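Local coordinates for cellulosomal scaffoldin adaptor protein B (Acetivibrio cellulolyticus, PDB 4WI0) that serves as an adaptor scaffoldin of the cellulosome, its type II cohesin domain capturing the X-dockerin module of the scaffoldin ScaA, at the interface of chains A and B. Residues are numbered along the deposited sequence; one frame, centred on the assembly and turned at random. Chains: chain A, Cellulosomal scaffoldin adaptor protein B; chain B, Cellulosomal scaffoldin.

Contact 1: the interface of chains A and B. Residues chain A 36, 77, 79, 90, 92; chain B 113, 116, 139, 142.
Extended backbone in strands 32-40, 76-80 and 88-95 turns A:Gln36, A:Gln79 and A:Ser92 toward B:Phe116 and toward B:Leu139, which opens helix 139-146. A:Gln36, with CG anti to its backbone N (chi1 180°), reaches out as an extended arm, and its OE1 accepts the backbone N-H of B:Leu139 at 2.9 Å from N. The bond is fairly straight (161° at H), although the donor is tilted from the carbonyl plane. The helix N-terminus, with its partial positive charge, may polarise the A:Gln36 carbonyl. On the other branch, NE2 of A:Gln36 gives an in-plane bond to a lone pair of A:Asn90 OD1 at 2.9 Å, fixing which way the amide is turned. The amide of A:Gln79 lies over one face of the B:Phe116 ring, the planes 40° apart. NE2 of A:Gln79 stands over the middle of the B:Phe116 ring, closer than ordinary contact, while OE1 meets B:Cys113 SG at 3.1 Å in a weak hydrogen bond. A:Ser92 CB touches the ring at CE2, and its OG packs 3.5 Å from B:Leu139 CD2. At the margin A:Ile77 CD1 meets B:Val142 CG1 tip to tip at 3.7 Å. Polar contacts and aromatic packing here join both dockerin helices to the cohesin sheet.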
loop_
_atom_site.group_PDB
_atom_site.type_symbol
_atom_site.label_atom_id
_atom_site.label_comp_id
_atom_site.label_asym_id
_atom_site.label_seq_id
_atom_site.Cartn_x
_atom_site.Cartn_y
_atom_site.Cartn_z
ATOM N N GLN A 36 3.733 6.245 4.973
ATOM C CA GLN A 36 4.821 5.348 5.342
ATOM C C GLN A 36 6.091 6.193 5.231
ATOM O O GLN A 36 6.276 6.908 4.234
ATOM C CB GLN A 36 4.922 4.133 4.405
ATOM C CG GLN A 36 6.052 3.176 4.764
ATOM C CD GLN A 36 6.064 1.891 3.951
ATOM O OE1 GLN A 36 5.355 1.756 2.950
ATOM N NE2 GLN A 36 6.896 0.947 4.367
ATOM N N ILE A 77 -4.771 0.988 10.601
ATOM C CA ILE A 77 -3.798 -0.035 10.936
ATOM C C ILE A 77 -2.429 0.615 10.977
ATOM O O ILE A 77 -2.186 1.578 10.266
ATOM C CB ILE A 77 -3.796 -1.197 9.935
ATOM C CG1 ILE A 77 -3.555 -0.696 8.516
ATOM C CG2 ILE A 77 -5.119 -1.961 10.015
ATOM C CD1 ILE A 77 -3.358 -1.810 7.520
ATOM N N GLN A 79 2.012 -0.017 11.604
ATOM C CA GLN A 79 3.105 -0.966 11.519
ATOM C C GLN A 79 4.457 -0.320 11.791
ATOM O O GLN A 79 4.650 0.860 11.523
ATOM C CB GLN A 79 3.101 -1.611 10.137
ATOM C CG GLN A 79 1.831 -2.403 9.887
ATOM C CD GLN A 79 1.956 -3.319 8.711
ATOM O OE1 GLN A 79 2.160 -4.524 8.872
ATOM N NE2 GLN A 79 1.833 -2.762 7.513
ATOM N N ASN A 90 11.102 2.293 10.271
ATOM C CA ASN A 90 10.134 2.353 9.198
ATOM C C ASN A 90 8.759 2.280 9.826
ATOM O O ASN A 90 8.444 1.302 10.502
ATOM C CB ASN A 90 10.349 1.221 8.194
ATOM C CG ASN A 90 9.539 1.409 6.926
ATOM O OD1 ASN A 90 8.346 1.090 6.885
ATOM N ND2 ASN A 90 10.181 1.932 5.877
ATOM N N SER A 92 4.463 3.151 9.555
ATOM C CA SER A 92 3.369 3.234 8.649
ATOM C C SER A 92 2.067 3.167 9.437
ATOM O O SER A 92 1.944 2.350 10.351
ATOM C CB SER A 92 3.445 2.082 7.652
ATOM O OG SER A 92 2.385 2.163 6.731
ATOM N N CYS B 113 0.807 -8.307 5.538
ATOM C CA CYS B 113 1.587 -7.727 6.614
ATOM C C CYS B 113 2.580 -8.697 7.262
ATOM O O CYS B 113 3.486 -8.264 7.963
ATOM C CB CYS B 113 0.654 -7.116 7.663
ATOM S SG CYS B 113 -0.105 -5.576 7.097
ATOM N N PHE B 116 5.674 -7.377 5.724
ATOM C CA PHE B 116 5.636 -5.937 5.509
ATOM C C PHE B 116 7.027 -5.309 5.567
ATOM O O PHE B 116 7.848 -5.668 6.405
ATOM C CB PHE B 116 4.742 -5.244 6.530
ATOM C CG PHE B 116 4.414 -3.818 6.177
ATOM C CD1 PHE B 116 3.530 -3.534 5.141
ATOM C CD2 PHE B 116 4.985 -2.756 6.874
ATOM C CE1 PHE B 116 3.222 -2.221 4.806
ATOM C CE2 PHE B 116 4.680 -1.442 6.538
ATOM C CZ PHE B 116 3.798 -1.177 5.503
ATOM N N LEU B 139 3.379 -0.148 1.905
ATOM C CA LEU B 139 2.021 0.370 2.121
ATOM C C LEU B 139 1.190 0.400 0.830
ATOM O O LEU B 139 -0.030 0.257 0.886
ATOM C CB LEU B 139 2.056 1.766 2.751
ATOM C CG LEU B 139 0.710 2.368 3.180
ATOM C CD1 LEU B 139 -0.093 1.398 4.036
ATOM C CD2 LEU B 139 0.930 3.674 3.921
ATOM N N VAL B 142 -0.767 -2.770 0.559
ATOM C CA VAL B 142 -1.860 -2.745 1.536
ATOM C C VAL B 142 -3.008 -1.827 1.074
ATOM O O VAL B 142 -4.188 -2.182 1.211
ATOM C CB VAL B 142 -1.337 -2.323 2.936
ATOM C CG1 VAL B 142 -2.481 -2.007 3.898
ATOM C CG2 VAL B 142 -0.429 -3.404 3.515
#

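Contact 2: the interface of chains A and B. Residues chain A 134-135, 137-138; chain B 134, 136, 138, 140.
B:Asp134 OD1 accepts the backbone N-H of B:Ala136 at 3.2 Å from N, a bent bond (138° at H) that meets the carboxylate oxygen from above its plane. Both residues are calcium ligands in a dockerin F-hand loop, the EF-hand-like motif, and the same short stretch offers a surface to A:Pro137. The carboxylate of B:Asp134 has its CG between the backbone N and the carbonyl carbon (chi1 63°), a torsion that brings OD1 back toward the N-H of B:Ala136. OD2 of B:Asp134 lies 3.5 Å from CG of A:Pro137, and the two side chains cross at about a right angle. The proline ring also presses on the methyl of B:Ala136: its CD stands 3.4 Å from CB, and CG is nearly as close, both tighter than ordinary van der Waals contact. Beside the ring, the carbonyl O of A:Thr135 comes to 3.4 Å from CB of B:Ala136 and to 3.5 Å from CB of B:Ser138, so the proline carbons and this backbone oxygen meet the alanine methyl side by side. A:Asn138 CB, at 4.4 Å from B:Glu140 OE2, marks a looser rim. The bound calcium would be expected to temper the negative charge of the B:Asp134 carboxylate near the proline.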
loop_
_atom_site.group_PDB
_atom_site.type_symbol
_atom_site.label_atom_id
_atom_site.label_comp_id
_atom_site.label_asym_id
_atom_site.label_seq_id
_atom_site.Cartn_x
_atom_site.Cartn_y
_atom_site.Cartn_z
ATOM N N VAL A 134 15.088 0.780 -0.237
ATOM C CA VAL A 134 14.770 -0.139 -1.328
ATOM C C VAL A 134 13.426 -0.835 -1.105
ATOM O O VAL A 134 12.828 -1.337 -2.045
ATOM C CB VAL A 134 15.857 -1.227 -1.531
ATOM C CG1 VAL A 134 17.190 -0.600 -1.907
ATOM C CG2 VAL A 134 15.988 -2.120 -0.295
ATOM N N THR A 135 12.971 -0.862 0.145
ATOM C CA THR A 135 11.659 -1.402 0.485
ATOM C C THR A 135 10.508 -0.466 0.087
ATOM O O THR A 135 9.344 -0.843 0.201
ATOM C CB THR A 135 11.546 -1.703 2.001
ATOM O OG1 THR A 135 11.579 -0.480 2.751
ATOM C CG2 THR A 135 12.678 -2.629 2.466
ATOM N N PRO A 137 9.945 1.465 -3.232
ATOM C CA PRO A 137 10.413 1.718 -4.599
ATOM C C PRO A 137 10.188 3.136 -5.129
ATOM O O PRO A 137 11.081 3.701 -5.748
ATOM C CB PRO A 137 9.611 0.709 -5.429
ATOM C CG PRO A 137 9.399 -0.432 -4.503
ATOM C CD PRO A 137 9.262 0.159 -3.131
ATOM N N ASN A 138 9.008 3.703 -4.916
ATOM C CA ASN A 138 8.736 5.041 -5.440
ATOM C C ASN A 138 8.668 6.113 -4.348
ATOM O O ASN A 138 8.069 7.169 -4.540
ATOM C CB ASN A 138 7.459 5.010 -6.283
ATOM C CG ASN A 138 7.641 4.244 -7.579
ATOM O OD1 ASN A 138 7.011 3.211 -7.802
ATOM N ND2 ASN A 138 8.521 4.741 -8.439
ATOM N N ASP B 134 6.201 -4.519 -7.794
ATOM C CA ASP B 134 7.306 -3.548 -7.884
ATOM C C ASP B 134 8.565 -4.003 -7.137
ATOM O O ASP B 134 9.518 -3.236 -7.014
ATOM C CB ASP B 134 6.875 -2.141 -7.433
ATOM C CG ASP B 134 6.454 -2.065 -5.952
ATOM O OD1 ASP B 134 6.511 -3.075 -5.206
ATOM O OD2 ASP B 134 6.062 -0.948 -5.538
ATOM N N ALA B 136 8.765 -4.974 -3.931
ATOM C CA ALA B 136 8.709 -4.616 -2.524
ATOM C C ALA B 136 7.313 -4.901 -1.975
ATOM O O ALA B 136 6.332 -4.901 -2.718
ATOM C CB ALA B 136 9.048 -3.149 -2.346
ATOM N N SER B 138 5.052 -3.138 0.636
ATOM C CA SER B 138 5.031 -1.837 1.300
ATOM C C SER B 138 3.584 -1.393 1.469
ATOM O O SER B 138 2.670 -2.172 1.209
ATOM C CB SER B 138 5.828 -0.818 0.471
ATOM O OG SER B 138 5.297 -0.661 -0.832
ATOM N N GLU B 140 1.844 0.590 -0.322
ATOM C CA GLU B 140 1.138 0.537 -1.612
ATOM C C GLU B 140 0.325 -0.740 -1.787
ATOM O O GLU B 140 -0.826 -0.691 -2.219
ATOM C CB GLU B 140 2.113 0.649 -2.774
ATOM C CG GLU B 140 2.623 2.049 -2.961
ATOM C CD GLU B 140 3.658 2.142 -4.039
ATOM O OE1 GLU B 140 3.304 1.813 -5.200
ATOM O OE2 GLU B 140 4.803 2.557 -3.714
#

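Contact 3: the interface of chains A and B. Residues chain A 33, 94-96, 98, 146-147, 150; chain B 143, 146-147.
The C-terminal turn of dockerin helix 139-146 and B:Lys147 just beyond it meet strands 32-40, 88-95 and 143-147 of the cohesin, together with the loops carrying A:Thr96 and A:Gly150 and the start of helix 98-103. B:Met143 is the inserted side chain, hiding 76 Å² of its surface. It is bent at chi2 (-61°) and again at chi3 (-67°), a folded path that lays successive atoms on different partners. CG of B:Met143 stands over one face of the A:Phe146 ring, 3.9 Å from the centroid and offset toward the rim, in a CH-pi contact. SD of B:Met143 passes alongside A:Ser94, 3.9 Å from its CB. The terminal methyl CE of B:Met143 comes within 3.2 Å of A:Ser33 OG and also packs at 3.9 Å from CD1 of A:Leu98, whose side chain crosses the methionine at about a right angle. The A:Ser33 hydroxyl OG donates to the backbone O of A:Asn147 at 2.6 Å, approaching from above the carbonyl plane. This second-shell bond ties two strands together and positions A:Ser33 OG beside the methyl. A:Leu98 CD1 serves B:Ala146 as well, with CB of the alanine at 3.9 Å, and A:Thr96 flanks the same methyl. B:Lys147, bent at its last torsion, passes A:Gly150, its NZ 4.0 Å from the glycine O, too long for a bond. The site lies at the edge of the cohesin beta-sandwich face, where helix 98-103 rises beside the sheet.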
loop_
_atom_site.group_PDB
_atom_site.type_symbol
_atom_site.label_atom_id
_atom_site.label_comp_id
_atom_site.label_asym_id
_atom_site.label_seq_id
_atom_site.Cartn_x
_atom_site.Cartn_y
_atom_site.Cartn_z
ATOM N N SER A 33 -4.927 9.640 3.386
ATOM C CA SER A 33 -5.418 8.390 3.996
ATOM C C SER A 33 -4.338 7.518 4.650
ATOM O O SER A 33 -4.656 6.509 5.258
ATOM C CB SER A 33 -6.154 7.555 2.947
ATOM O OG SER A 33 -5.245 7.075 1.979
ATOM N N SER A 94 -2.363 3.808 8.379
ATOM C CA SER A 94 -3.310 4.133 7.314
ATOM C C SER A 94 -4.724 3.665 7.613
ATOM O O SER A 94 -4.925 2.788 8.439
ATOM C CB SER A 94 -2.875 3.507 5.988
ATOM O OG SER A 94 -2.963 2.101 6.025
ATOM N N TYR A 95 -5.687 4.264 6.922
ATOM C CA TYR A 95 -7.083 3.825 6.987
ATOM C C TYR A 95 -7.343 2.728 5.956
ATOM O O TYR A 95 -6.740 2.713 4.882
ATOM C CB TYR A 95 -8.027 5.005 6.736
ATOM C CG TYR A 95 -8.126 6.029 7.859
ATOM C CD1 TYR A 95 -8.282 5.634 9.196
ATOM C CD2 TYR A 95 -8.128 7.392 7.583
ATOM C CE1 TYR A 95 -8.413 6.575 10.218
ATOM C CE2 TYR A 95 -8.256 8.333 8.594
ATOM C CZ TYR A 95 -8.408 7.921 9.911
ATOM O OH TYR A 95 -8.540 8.867 10.916
ATOM N N THR A 96 -8.234 1.799 6.289
ATOM C CA THR A 96 -8.534 0.675 5.400
ATOM C C THR A 96 -9.938 0.734 4.778
ATOM O O THR A 96 -10.153 0.238 3.655
ATOM C CB THR A 96 -8.362 -0.669 6.145
ATOM O OG1 THR A 96 -9.228 -0.702 7.285
ATOM C CG2 THR A 96 -6.927 -0.828 6.596
ATOM N N LEU A 98 -11.838 2.765 3.054
ATOM C CA LEU A 98 -11.682 4.008 2.313
ATOM C C LEU A 98 -13.019 4.565 1.841
ATOM O O LEU A 98 -13.196 5.777 1.810
ATOM C CB LEU A 98 -10.700 3.828 1.138
ATOM C CG LEU A 98 -9.266 3.416 1.496
ATOM C CD1 LEU A 98 -8.386 3.320 0.254
ATOM C CD2 LEU A 98 -8.642 4.375 2.505
ATOM N N PHE A 146 -0.660 8.636 0.777
ATOM C CA PHE A 146 -1.780 8.108 -0.011
ATOM C C PHE A 146 -3.044 8.936 0.160
ATOM O O PHE A 146 -3.230 9.592 1.187
ATOM C CB PHE A 146 -2.058 6.638 0.358
ATOM C CG PHE A 146 -0.937 5.725 -0.009
ATOM C CD1 PHE A 146 0.196 5.660 0.785
ATOM C CD2 PHE A 146 -0.981 4.979 -1.176
ATOM C CE1 PHE A 146 1.257 4.858 0.439
ATOM C CE2 PHE A 146 0.086 4.175 -1.536
ATOM C CZ PHE A 146 1.205 4.117 -0.722
ATOM N N ASN A 147 -3.886 8.918 -0.874
ATOM C CA ASN A 147 -5.195 9.562 -0.831
ATOM C C ASN A 147 -6.313 8.556 -0.554
ATOM O O ASN A 147 -6.073 7.348 -0.469
ATOM C CB ASN A 147 -5.469 10.385 -2.103
ATOM C CG ASN A 147 -5.701 9.533 -3.348
ATOM O OD1 ASN A 147 -6.208 8.421 -3.287
ATOM N ND2 ASN A 147 -5.346 10.082 -4.494
ATOM N N GLY A 150 -7.057 5.320 -2.405
ATOM C CA GLY A 150 -6.085 4.252 -2.265
ATOM C C GLY A 150 -4.877 4.391 -3.177
ATOM O O GLY A 150 -4.124 3.440 -3.344
ATOM N N MET B 143 -2.673 -0.653 0.526
ATOM C CA MET B 143 -3.699 0.303 0.072
ATOM C C MET B 143 -4.457 -0.204 -1.154
ATOM O O MET B 143 -5.625 0.142 -1.341
ATOM C CB MET B 143 -3.101 1.684 -0.226
ATOM C CG MET B 143 -2.530 2.407 0.988
ATOM S SD MET B 143 -3.720 2.752 2.296
ATOM C CE MET B 143 -4.751 3.946 1.464
ATOM N N ALA B 146 -7.106 -2.141 0.384
ATOM C CA ALA B 146 -8.037 -1.179 0.990
ATOM C C ALA B 146 -8.997 -0.513 -0.008
ATOM O O ALA B 146 -10.096 -0.098 0.384
ATOM C CB ALA B 146 -7.277 -0.120 1.777
ATOM N N LYS B 147 -8.604 -0.419 -1.284
ATOM C CA LYS B 147 -9.487 0.108 -2.347
ATOM C C LYS B 147 -10.854 -0.558 -2.372
ATOM O O LYS B 147 -11.851 0.084 -2.707
ATOM C CB LYS B 147 -8.893 -0.106 -3.744
ATOM C CG LYS B 147 -7.693 0.738 -4.109
ATOM C CD LYS B 147 -7.236 0.381 -5.521
ATOM C CE LYS B 147 -6.144 1.313 -6.014
ATOM N NZ LYS B 147 -6.646 2.687 -6.301
#

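Contact 1 lies in the middle of the interface, its C-alpha centre about 11 Å from those of contact 2 and contact 3, which are about 16 Å apart. Dockerin helix 139-146 runs through all three: B:Glu140 in contact 2, B:Leu139 and B:Val142 in contact 1, B:Met143 and B:Ala146 in contact 3. Strands 32-40 and 88-95 of the cohesin are common to contacts 1 and 3, whereas contact 2 uses a separate cohesin loop. Successive residues of one helix thus span the interface from the calcium loop to the C-terminal end, with helix 106-113 joining at contact 1.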